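Local coordinates for protein PelD (PDB 4EU0) that binds cyclic di-GMP and, as the effector of this second messenger, takes part in pellicle formation in Pseudomonas aeruginosa, at residues L32-L35 against A36-G39; E133-F136 against S137-A140; L171-S174 against L175-R179. All coordinates share one frame; numbering follows the deposited sequence.

Contact 1. Residues L32-L35 against A36-G39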
ATOM      1  N   LEU A  32      13.748   7.160   7.564  1.00 28.90           N
ATOM      2  CA  LEU A  32      14.083   8.580   7.549  1.00 28.72           C
ATOM      3  C   LEU A  32      14.731   9.023   6.230  1.00 28.82           C
ATOM      4  O   LEU A  32      14.369  10.069   5.680  1.00 28.24           O
ATOM      5  CB  LEU A  32      14.976   8.932   8.739  1.00 30.43           C
ATOM      6  CG  LEU A  32      15.427  10.393   8.832  1.00 30.88           C
ATOM      7  CD1 LEU A  32      14.236  11.334   8.957  1.00 30.26           C
ATOM      8  CD2 LEU A  32      16.353  10.555   9.997  1.00 33.73           C
ATOM      9  N   ALA A  33      15.672   8.224   5.725  1.00 29.35           N
ATOM     10  CA  ALA A  33      16.345   8.517   4.453  1.00 29.67           C
ATOM     11  C   ALA A  33      15.346   8.631   3.303  1.00 28.24           C
ATOM     12  O   ALA A  33      15.429   9.556   2.495  1.00 28.29           O
ATOM     13  CB  ALA A  33      17.399   7.463   4.139  1.00 31.00           C
ATOM     14  N   LEU A  34      14.405   7.686   3.247  1.00 26.95           N
ATOM     15  CA  LEU A  34      13.342   7.693   2.242  1.00 25.52           C
ATOM     16  C   LEU A  34      12.497   8.961   2.339  1.00 24.67           C
ATOM     17  O   LEU A  34      12.266   9.637   1.331  1.00 24.41           O
ATOM     18  CB  LEU A  34      12.456   6.453   2.377  1.00 24.87           C
ATOM     19  CG  LEU A  34      12.916   5.125   1.775  1.00 25.78           C
ATOM     20  CD1 LEU A  34      11.862   4.051   2.053  1.00 26.29           C
ATOM     21  CD2 LEU A  34      13.163   5.255   0.278  1.00 27.30           C
ATOM     22  N   LEU A  35      12.047   9.282   3.550  1.00 24.33           N
ATOM     23  CA  LEU A  35      11.270  10.497   3.786  1.00 23.73           C
ATOM     24  C   LEU A  35      12.075  11.748   3.437  1.00 24.73           C
ATOM     25  O   LEU A  35      11.532  12.704   2.878  1.00 24.42           O
ATOM     26  CB  LEU A  35      10.758  10.547   5.231  1.00 23.67           C
ATOM     27  CG  LEU A  35       9.605   9.576   5.549  1.00 22.92           C
ATOM     28  CD1 LEU A  35       9.539   9.275   7.029  1.00 23.17           C
ATOM     29  CD2 LEU A  35       8.271  10.139   5.047  1.00 22.11           C
ATOM     30  N   ALA A  36      13.369  11.724   3.762  1.00 26.22           N
ATOM     31  CA  ALA A  36      14.291  12.823   3.438  1.00 28.02           C
ATOM     32  C   ALA A  36      14.449  13.028   1.931  1.00 28.68           C
ATOM     33  O   ALA A  36      14.470  14.169   1.456  1.00 29.37           O
ATOM     34  CB  ALA A  36      15.649  12.592   4.086  1.00 29.16           C
ATOM     35  N   GLN A  37      14.557  11.916   1.202  1.00 28.81           N
ATOM     36  CA  GLN A  37      14.678  11.907  -0.259  1.00 29.69           C
ATOM     37  C   GLN A  37      13.472  12.574  -0.922  1.00 28.49           C
ATOM     38  O   GLN A  37      13.626  13.505  -1.712  1.00 28.99           O
ATOM     39  CB  GLN A  37      14.845  10.459  -0.757  1.00 29.76           C
ATOM     40  CG  GLN A  37      14.884  10.257  -2.278  1.00 31.91           C
ATOM     41  CD  GLN A  37      14.720   8.788  -2.686  1.00 33.59           C
ATOM     42  OE1 GLN A  37      14.748   7.884  -1.843  1.00 33.69           O
ATOM     43  NE2 GLN A  37      14.544   8.547  -3.983  1.00 35.16           N
ATOM     44  N   TYR A  38      12.274  12.112  -0.576  1.00 26.78           N
ATOM     45  CA  TYR A  38      11.055  12.608  -1.215  1.00 26.11           C
ATOM     46  C   TYR A  38      10.664  14.035  -0.797  1.00 26.13           C
ATOM     47  O   TYR A  38      10.086  14.777  -1.595  1.00 26.11           O
ATOM     48  CB  TYR A  38       9.910  11.613  -1.003  1.00 25.14           C
ATOM     49  CG  TYR A  38      10.010  10.387  -1.888  1.00 26.07           C
ATOM     50  CD1 TYR A  38       9.217  10.267  -3.031  1.00 28.13           C
ATOM     51  CD2 TYR A  38      10.897   9.352  -1.589  1.00 27.52           C
ATOM     52  CE1 TYR A  38       9.301   9.152  -3.849  1.00 29.72           C
ATOM     53  CE2 TYR A  38      10.990   8.227  -2.404  1.00 29.21           C
ATOM     54  CZ  TYR A  38      10.188   8.135  -3.531  1.00 30.45           C
ATOM     55  OH  TYR A  38      10.259   7.029  -4.342  1.00 32.06           O
ATOM     56  N   GLY A  39      10.998  14.423   0.433  1.00 25.75           N
ATOM     57  CA  GLY A  39      10.698  15.774   0.917  1.00 26.12           C
ATOM     58  C   GLY A  39      11.805  16.811   0.761  1.00 27.47           C
ATOM     59  O   GLY A  39      11.646  17.963   1.179  1.00 27.94           O
TER

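Contact 2. Residues E133-F136 against S137-A140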
ATOM      1  N   GLU A 133       1.995  22.112  -0.691  1.00 29.86           N
ATOM      2  CA  GLU A 133       1.053  20.994  -0.671  1.00 29.52           C
ATOM      3  C   GLU A 133       1.470  19.786  -1.509  1.00 28.10           C
ATOM      4  O   GLU A 133       1.148  18.654  -1.149  1.00 26.95           O
ATOM      5  CB  GLU A 133      -0.354  21.458  -1.064  1.00 30.62           C
ATOM      6  CG  GLU A 133      -1.028  22.347  -0.015  1.00 33.83           C
ATOM      7  CD  GLU A 133      -1.434  21.603   1.260  1.00 35.70           C
ATOM      8  OE1 GLU A 133      -1.460  20.353   1.269  1.00 36.11           O
ATOM      9  OE2 GLU A 133      -1.738  22.281   2.263  1.00 37.80           O
ATOM     10  N   ARG A 134       2.189  20.021  -2.606  1.00 28.41           N
ATOM     11  CA  ARG A 134       2.679  18.930  -3.454  1.00 27.37           C
ATOM     12  C   ARG A 134       3.638  18.000  -2.690  1.00 25.57           C
ATOM     13  O   ARG A 134       3.501  16.774  -2.739  1.00 24.36           O
ATOM     14  CB  ARG A 134       3.340  19.472  -4.734  1.00 28.99           C
ATOM     15  CG  ARG A 134       3.914  18.377  -5.628  1.00 30.38           C
ATOM     16  CD  ARG A 134       4.731  18.920  -6.784  1.00 34.76           C
ATOM     17  NE  ARG A 134       5.467  17.840  -7.443  1.00 37.39           N
ATOM     18  CZ  ARG A 134       6.139  17.959  -8.586  1.00 39.01           C
ATOM     19  NH1 ARG A 134       6.176  19.119  -9.233  1.00 42.06           N
ATOM     20  NH2 ARG A 134       6.773  16.908  -9.084  1.00 39.71           N
ATOM     21  N   THR A 135       4.595  18.589  -1.982  1.00 25.17           N
ATOM     22  CA  THR A 135       5.568  17.816  -1.201  1.00 23.94           C
ATOM     23  C   THR A 135       4.908  17.198   0.037  1.00 22.47           C
ATOM     24  O   THR A 135       5.164  16.033   0.371  1.00 21.45           O
ATOM     25  CB  THR A 135       6.785  18.678  -0.805  1.00 25.03           C
ATOM     26  OG1 THR A 135       7.297  19.341  -1.969  1.00 26.59           O
ATOM     27  CG2 THR A 135       7.892  17.828  -0.180  1.00 24.83           C
ATOM     28  N   PHE A 136       4.043  17.965   0.696  1.00 22.10           N
ATOM     29  CA  PHE A 136       3.300  17.458   1.850  1.00 21.48           C
ATOM     30  C   PHE A 136       2.525  16.198   1.470  1.00 20.67           C
ATOM     31  O   PHE A 136       2.524  15.217   2.216  1.00 20.01           O
ATOM     32  CB  PHE A 136       2.339  18.512   2.417  1.00 21.78           C
ATOM     33  CG  PHE A 136       3.014  19.752   2.938  1.00 22.83           C
ATOM     34  CD1 PHE A 136       4.365  19.753   3.277  1.00 22.35           C
ATOM     35  CD2 PHE A 136       2.282  20.922   3.105  1.00 23.93           C
ATOM     36  CE1 PHE A 136       4.983  20.901   3.750  1.00 23.04           C
ATOM     37  CE2 PHE A 136       2.886  22.077   3.589  1.00 25.54           C
ATOM     38  CZ  PHE A 136       4.241  22.068   3.917  1.00 25.93           C
ATOM     39  N   SER A 137       1.882  16.219   0.299  1.00 21.28           N
ATOM     40  CA  SER A 137       1.106  15.069  -0.161  1.00 21.01           C
ATOM     41  C   SER A 137       2.017  13.867  -0.362  1.00 20.28           C
ATOM     42  O   SER A 137       1.690  12.768   0.056  1.00 19.25           O
ATOM     43  CB  SER A 137       0.325  15.392  -1.440  1.00 22.25           C
ATOM     44  OG  SER A 137      -0.650  16.394  -1.181  1.00 24.51           O
ATOM     45  N   LEU A 138       3.181  14.084  -0.962  1.00 20.77           N
ATOM     46  CA  LEU A 138       4.109  12.979  -1.184  1.00 20.30           C
ATOM     47  C   LEU A 138       4.649  12.392   0.135  1.00 19.29           C
ATOM     48  O   LEU A 138       4.782  11.185   0.266  1.00 18.25           O
ATOM     49  CB  LEU A 138       5.211  13.419  -2.147  1.00 22.31           C
ATOM     50  CG  LEU A 138       6.684  13.095  -1.979  1.00 24.55           C
ATOM     51  CD1 LEU A 138       7.352  13.133  -3.350  1.00 27.61           C
ATOM     52  CD2 LEU A 138       7.275  14.159  -1.074  1.00 27.60           C
ATOM     53  N   LEU A 139       4.947  13.259   1.100  1.00 19.21           N
ATOM     54  CA  LEU A 139       5.376  12.827   2.435  1.00 18.90           C
ATOM     55  C   LEU A 139       4.299  11.992   3.136  1.00 17.60           C
ATOM     56  O   LEU A 139       4.585  10.937   3.731  1.00 16.75           O
ATOM     57  CB  LEU A 139       5.706  14.055   3.287  1.00 20.00           C
ATOM     58  CG  LEU A 139       7.147  14.453   3.640  1.00 22.51           C
ATOM     59  CD1 LEU A 139       8.211  13.839   2.755  1.00 23.54           C
ATOM     60  CD2 LEU A 139       7.276  15.965   3.706  1.00 22.41           C
ATOM     61  N   ALA A 140       3.054  12.457   3.040  1.00 16.62           N
ATOM     62  CA  ALA A 140       1.921  11.759   3.645  1.00 16.08           C
ATOM     63  C   ALA A 140       1.686  10.403   2.976  1.00 15.20           C
ATOM     64  O   ALA A 140       1.460   9.400   3.660  1.00 14.43           O
ATOM     65  CB  ALA A 140       0.664  12.625   3.590  1.00 15.84           C
TER
HETATM   66  O   HOH W   1      -1.222  17.844   0.839  1.00 34.85           O

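Contact 3. Residues L171-S174 against L175-R179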
ATOM      1  N   LEU A 171      -5.428  -3.444  -0.342  1.00 11.33           N
ATOM      2  CA  LEU A 171      -6.662  -2.894  -0.906  1.00 11.40           C
ATOM      3  C   LEU A 171      -7.129  -1.666  -0.127  1.00 11.79           C
ATOM      4  O   LEU A 171      -7.474  -0.650  -0.726  1.00 12.05           O
ATOM      5  CB  LEU A 171      -7.763  -3.958  -0.953  1.00 11.88           C
ATOM      6  CG  LEU A 171      -9.139  -3.496  -1.463  1.00 11.99           C
ATOM      7  CD1 LEU A 171      -9.075  -2.944  -2.876  1.00 12.70           C
ATOM      8  CD2 LEU A 171     -10.097  -4.680  -1.379  1.00 14.26           C
ATOM      9  N   LYS A 172      -7.113  -1.743   1.197  1.00 12.13           N
ATOM     10  CA  LYS A 172      -7.559  -0.588   1.990  1.00 12.81           C
ATOM     11  C   LYS A 172      -6.631   0.589   1.761  1.00 12.30           C
ATOM     12  O   LYS A 172      -7.081   1.714   1.591  1.00 12.99           O
ATOM     13  CB  LYS A 172      -7.646  -0.915   3.478  1.00 13.83           C
ATOM     14  CG  LYS A 172      -8.324   0.195   4.269  1.00 14.29           C
ATOM     15  CD  LYS A 172      -8.492  -0.155   5.735  1.00 17.22           C
ATOM     16  CE  LYS A 172      -9.244   0.956   6.446  1.00 20.44           C
ATOM     17  NZ  LYS A 172      -9.549   0.620   7.863  1.00 22.05           N
ATOM     18  N   ARG A 173      -5.330   0.332   1.745  1.00 11.52           N
ATOM     19  CA  ARG A 173      -4.384   1.401   1.464  1.00 11.63           C
ATOM     20  C   ARG A 173      -4.627   2.022   0.092  1.00 11.40           C
ATOM     21  O   ARG A 173      -4.612   3.239  -0.058  1.00 11.83           O
ATOM     22  CB  ARG A 173      -2.947   0.905   1.567  1.00 11.52           C
ATOM     23  CG  ARG A 173      -1.913   1.992   1.268  1.00 11.37           C
ATOM     24  CD  ARG A 173      -2.084   3.249   2.161  1.00 13.67           C
ATOM     25  NE  ARG A 173      -1.902   2.932   3.575  1.00 14.09           N
ATOM     26  CZ  ARG A 173      -2.091   3.784   4.582  1.00 15.21           C
ATOM     27  NH1 ARG A 173      -1.903   3.373   5.838  1.00 17.21           N
ATOM     28  NH2 ARG A 173      -2.487   5.033   4.344  1.00 16.73           N
ATOM     29  N   SER A 174      -4.883   1.186  -0.910  1.00 11.28           N
ATOM     30  CA  SER A 174      -5.204   1.716  -2.235  1.00 11.49           C
ATOM     31  C   SER A 174      -6.501   2.530  -2.271  1.00 12.61           C
ATOM     32  O   SER A 174      -6.594   3.517  -3.016  1.00 13.06           O
ATOM     33  CB  SER A 174      -5.224   0.606  -3.280  1.00 10.75           C
ATOM     34  OG  SER A 174      -3.913   0.179  -3.599  1.00 11.75           O
ATOM     35  N   LEU A 175      -7.498   2.122  -1.482  1.00 13.36           N
ATOM     36  CA  LEU A 175      -8.732   2.904  -1.347  1.00 15.01           C
ATOM     37  C   LEU A 175      -8.471   4.256  -0.680  1.00 16.09           C
ATOM     38  O   LEU A 175      -9.012   5.266  -1.107  1.00 16.59           O
ATOM     39  CB  LEU A 175      -9.821   2.135  -0.595  1.00 15.79           C
ATOM     40  CG  LEU A 175     -10.414   0.947  -1.354  1.00 17.47           C
ATOM     41  CD1 LEU A 175     -11.210   0.093  -0.389  1.00 17.88           C
ATOM     42  CD2 LEU A 175     -11.264   1.406  -2.564  1.00 18.68           C
ATOM     43  N   LEU A 176      -7.621   4.257   0.344  1.00 15.79           N
ATOM     44  CA  LEU A 176      -7.199   5.493   1.005  1.00 16.47           C
ATOM     45  C   LEU A 176      -6.396   6.393   0.057  1.00 16.52           C
ATOM     46  O   LEU A 176      -6.645   7.604   0.011  1.00 17.27           O
ATOM     47  CB  LEU A 176      -6.413   5.195   2.283  1.00 16.56           C
ATOM     48  CG  LEU A 176      -7.198   4.596   3.458  1.00 17.79           C
ATOM     49  CD1 LEU A 176      -6.241   3.912   4.421  1.00 17.57           C
ATOM     50  CD2 LEU A 176      -8.048   5.653   4.172  1.00 19.29           C
ATOM     51  N   ASP A 177      -5.463   5.795  -0.702  1.00 15.55           N
ATOM     52  CA  ASP A 177      -4.663   6.487  -1.733  1.00 16.18           C
ATOM     53  C   ASP A 177      -5.571   7.230  -2.719  1.00 16.15           C
ATOM     54  O   ASP A 177      -5.325   8.393  -3.059  1.00 16.42           O
ATOM     55  CB  ASP A 177      -3.833   5.483  -2.567  1.00 15.89           C
ATOM     56  CG  ASP A 177      -2.586   4.965  -1.860  1.00 18.45           C
ATOM     57  OD1 ASP A 177      -2.072   5.623  -0.945  1.00 20.17           O
ATOM     58  OD2 ASP A 177      -2.095   3.882  -2.277  1.00 20.64           O
ATOM     59  N   ALA A 178      -6.626   6.553  -3.168  1.00 15.74           N
ATOM     60  CA  ALA A 178      -7.532   7.127  -4.159  1.00 16.84           C
ATOM     61  C   ALA A 178      -8.356   8.249  -3.541  1.00 18.48           C
ATOM     62  O   ALA A 178      -8.490   9.336  -4.124  1.00 19.59           O
ATOM     63  CB  ALA A 178      -8.440   6.057  -4.729  1.00 17.27           C
ATOM     64  N   ARG A 179      -8.899   7.986  -2.357  1.00 18.66           N
ATOM     65  CA  ARG A 179      -9.798   8.946  -1.715  1.00 20.27           C
ATOM     66  C   ARG A 179      -9.063  10.213  -1.307  1.00 20.98           C
ATOM     67  O   ARG A 179      -9.531  11.327  -1.574  1.00 21.97           O
ATOM     68  CB  ARG A 179     -10.483   8.332  -0.495  1.00 20.52           C
ATOM     69  CG  ARG A 179     -11.588   9.234   0.089  1.00 22.32           C
ATOM     70  CD  ARG A 179     -12.020   8.759   1.464  1.00 24.56           C
ATOM     71  NE  ARG A 179     -10.942   8.857   2.450  1.00 24.08           N
ATOM     72  CZ  ARG A 179     -11.031   8.415   3.701  1.00 25.13           C
ATOM     73  NH1 ARG A 179     -12.151   7.843   4.126  1.00 26.72           N
ATOM     74  NH2 ARG A 179     -10.003   8.555   4.529  1.00 24.68           N
TER
HETATM   75  O   HOH W   2      -2.946   6.673   2.062  1.00 19.54           O
HETATM   76  O   HOH W   3      -2.774   2.641  -4.824  1.00  7.54           O

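Contact 1. Residues L32-L35 against A36-G39
Ala-36 N donates to Leu-32 O at 2.7 Å, and Gln-37 N donates to Ala-33 O at 2.8 Å. The turn is held by two more backbone bonds of the same i to i-4 kind. Gly-39 N reaches Leu-35 O at 3.0 Å, and Tyr-38 N reaches Leu-34 O at 3.1 Å.

Leu-34 O has a second neighbour. The edge of the Tyr-38 ring lies against it, with CD2 of Tyr-38 3.2 Å from Leu-34 O and the oxygen in the ring plane. The ring is placed there by chi1 of -76°, which sets CG of Tyr-38 beside its own N and opposite its carbonyl carbon. The far end of the ring is fixed by another helix, since Tyr-38 OH is hydrogen-bonded to Ser-6 OG of helix 2-16.

Leu-34 and Gln-37 run side by side and point the same way. Gln-37 is extended, and its OE1 comes 3.7 Å from CD2 of Leu-34, a van der Waals contact. The methyl of Ala-36 sits over the preceding turn, its CB 3.2 Å from Leu-32 O.

Leu-32 and Leu-35 turn to the protein interior. Both touch Leu-121 of strand 117-123, and Leu-35 also meets Leu-142 of helix 133-150. The bonds are those of a regular alpha helix. In this GAF domain, helix 28-39 packs against strands 61-63 and 117-123 and against helices 2-16 and 133-150.

Contact 2. Residues E133-F136 against S137-A140
Ser-137 has chi1 of -65°, which turns OG beside its own N and back toward Glu-133. OG thus joins the backbone N at Glu-133 O. Ser-137 N donates to Glu-133 O at 2.9 Å. Ser-137 OG lies 2.9 Å from the same Glu-133 O, but this second bond is not settled, because the one hydroxyl proton also has a water within its reach. That water is 2.6 Å from Ser-137 OG. It donates to Glu-133 OE1, also at 2.6 Å from the water oxygen. The glutamate chain is folded at both of its first two torsions, which brings the carboxylate to the water. Its other oxygen, OE2, forms a salt bridge with Arg-89.

Leu-138 and Thr-135 lie alongside each other and point the same way. Their side chains meet through methyl groups, with CD2 of Leu-138 3.8 Å from CG2 of Thr-135. The exact placement of this leucine methyl is doubtful.

These residues form the first two turns of helix 133-150 of the GAF domain. At its start Asn-132 OD1 accepts the N-H of Thr-135. Thr-135 OG1 makes a weak hydrogen bond to Val-130 O, just before the helix.

Further along, Leu-139 N donates to Thr-135 O at 2.9 Å. The CB of Leu-139 points toward the preceding turn and rests on the carbonyl oxygens of Thr-135 and Phe-136. Ala-140 N takes up Phe-136 O in the next backbone bond of the helix. The Phe-136 ring leaves the turn and meets Phe-131 edge-to-face, with Leu-85 beside it.

Contact 3. Residues L171-S174 against L175-R179
Arg-173 and Leu-176 meet through the flat end of the arginine. Arg-173 starts extended, with CG opposite its own N, then bends at chi2 and chi3. The bends bring the guanidinium next to Leu-176, whose CD1 lies over one face of it, offset toward the rim. The side chains come nearest at 3.9 Å, from Leu-176 CD1 to Arg-173 NH2.

Asp-177 crosses the same arginine at about a right angle, and the carboxylate and guanidinium planes are 44° apart. Its chi1 of -77° sets CG beside its own N and back over the preceding turn, with Asp-177 CG 3.2 Å from Arg-173 O. The two charges do not touch: Arg-173 NE is 5.3 Å from Asp-177 OD1. Water joins them instead. Arg-173 NH2 donates, at the guanidinium edge, to a water 2.8 Å away, and this water makes a weak bond to Asp-177 OD1.

The strongest polar partner of Arg-173 is Asp-148, a salt bridge from NE; NH1 makes a weak hydrogen bond to Val-111 O. The salt bridge joins helix 162-181 of the PelD GGDEF domain to helix 133-150 of the GAF domain. Lys-172 reaches the GAF part too, through NZ to Thr-113 O.

The other oxygen of Asp-177, OD2, accepts a second water at 2.9 Å, and this water is also 3.0 Å from Ser-174 OG. Ser-174 is buried, and its side chain lies about 10 Å from the bound cyclic di-GMP. Towards the sheet of the domain, Leu-171 CG packs on Leu-175 CD1 at 4.3 Å. Leu-171 then touches Leu-230, and Leu-175 touches Leu-272.

In the fold
Contacts 1 and 2 belong to the GAF domain and touch each other. Leu-35 and Gly-39 of contact 1 pack on Leu-139 of contact 2, and Gly-39 also meets Thr-135. Contact 3 lies in the GGDEF domain, about 6 Å from contact 2 at the nearest atoms, without touching it. It still leans on the same helix 133-150, farther along, through Arg-173. Each contact is partly buried; contact 3 has four buried residues and sits closest to the chain centre. Contact 1 is mostly apolar side chains over backbone bonds. Contact 2 adds one water-linked carboxylate. Contact 3 has two water bridges, one with a weak leg; Arg-173, on that one, also reaches the GAF part.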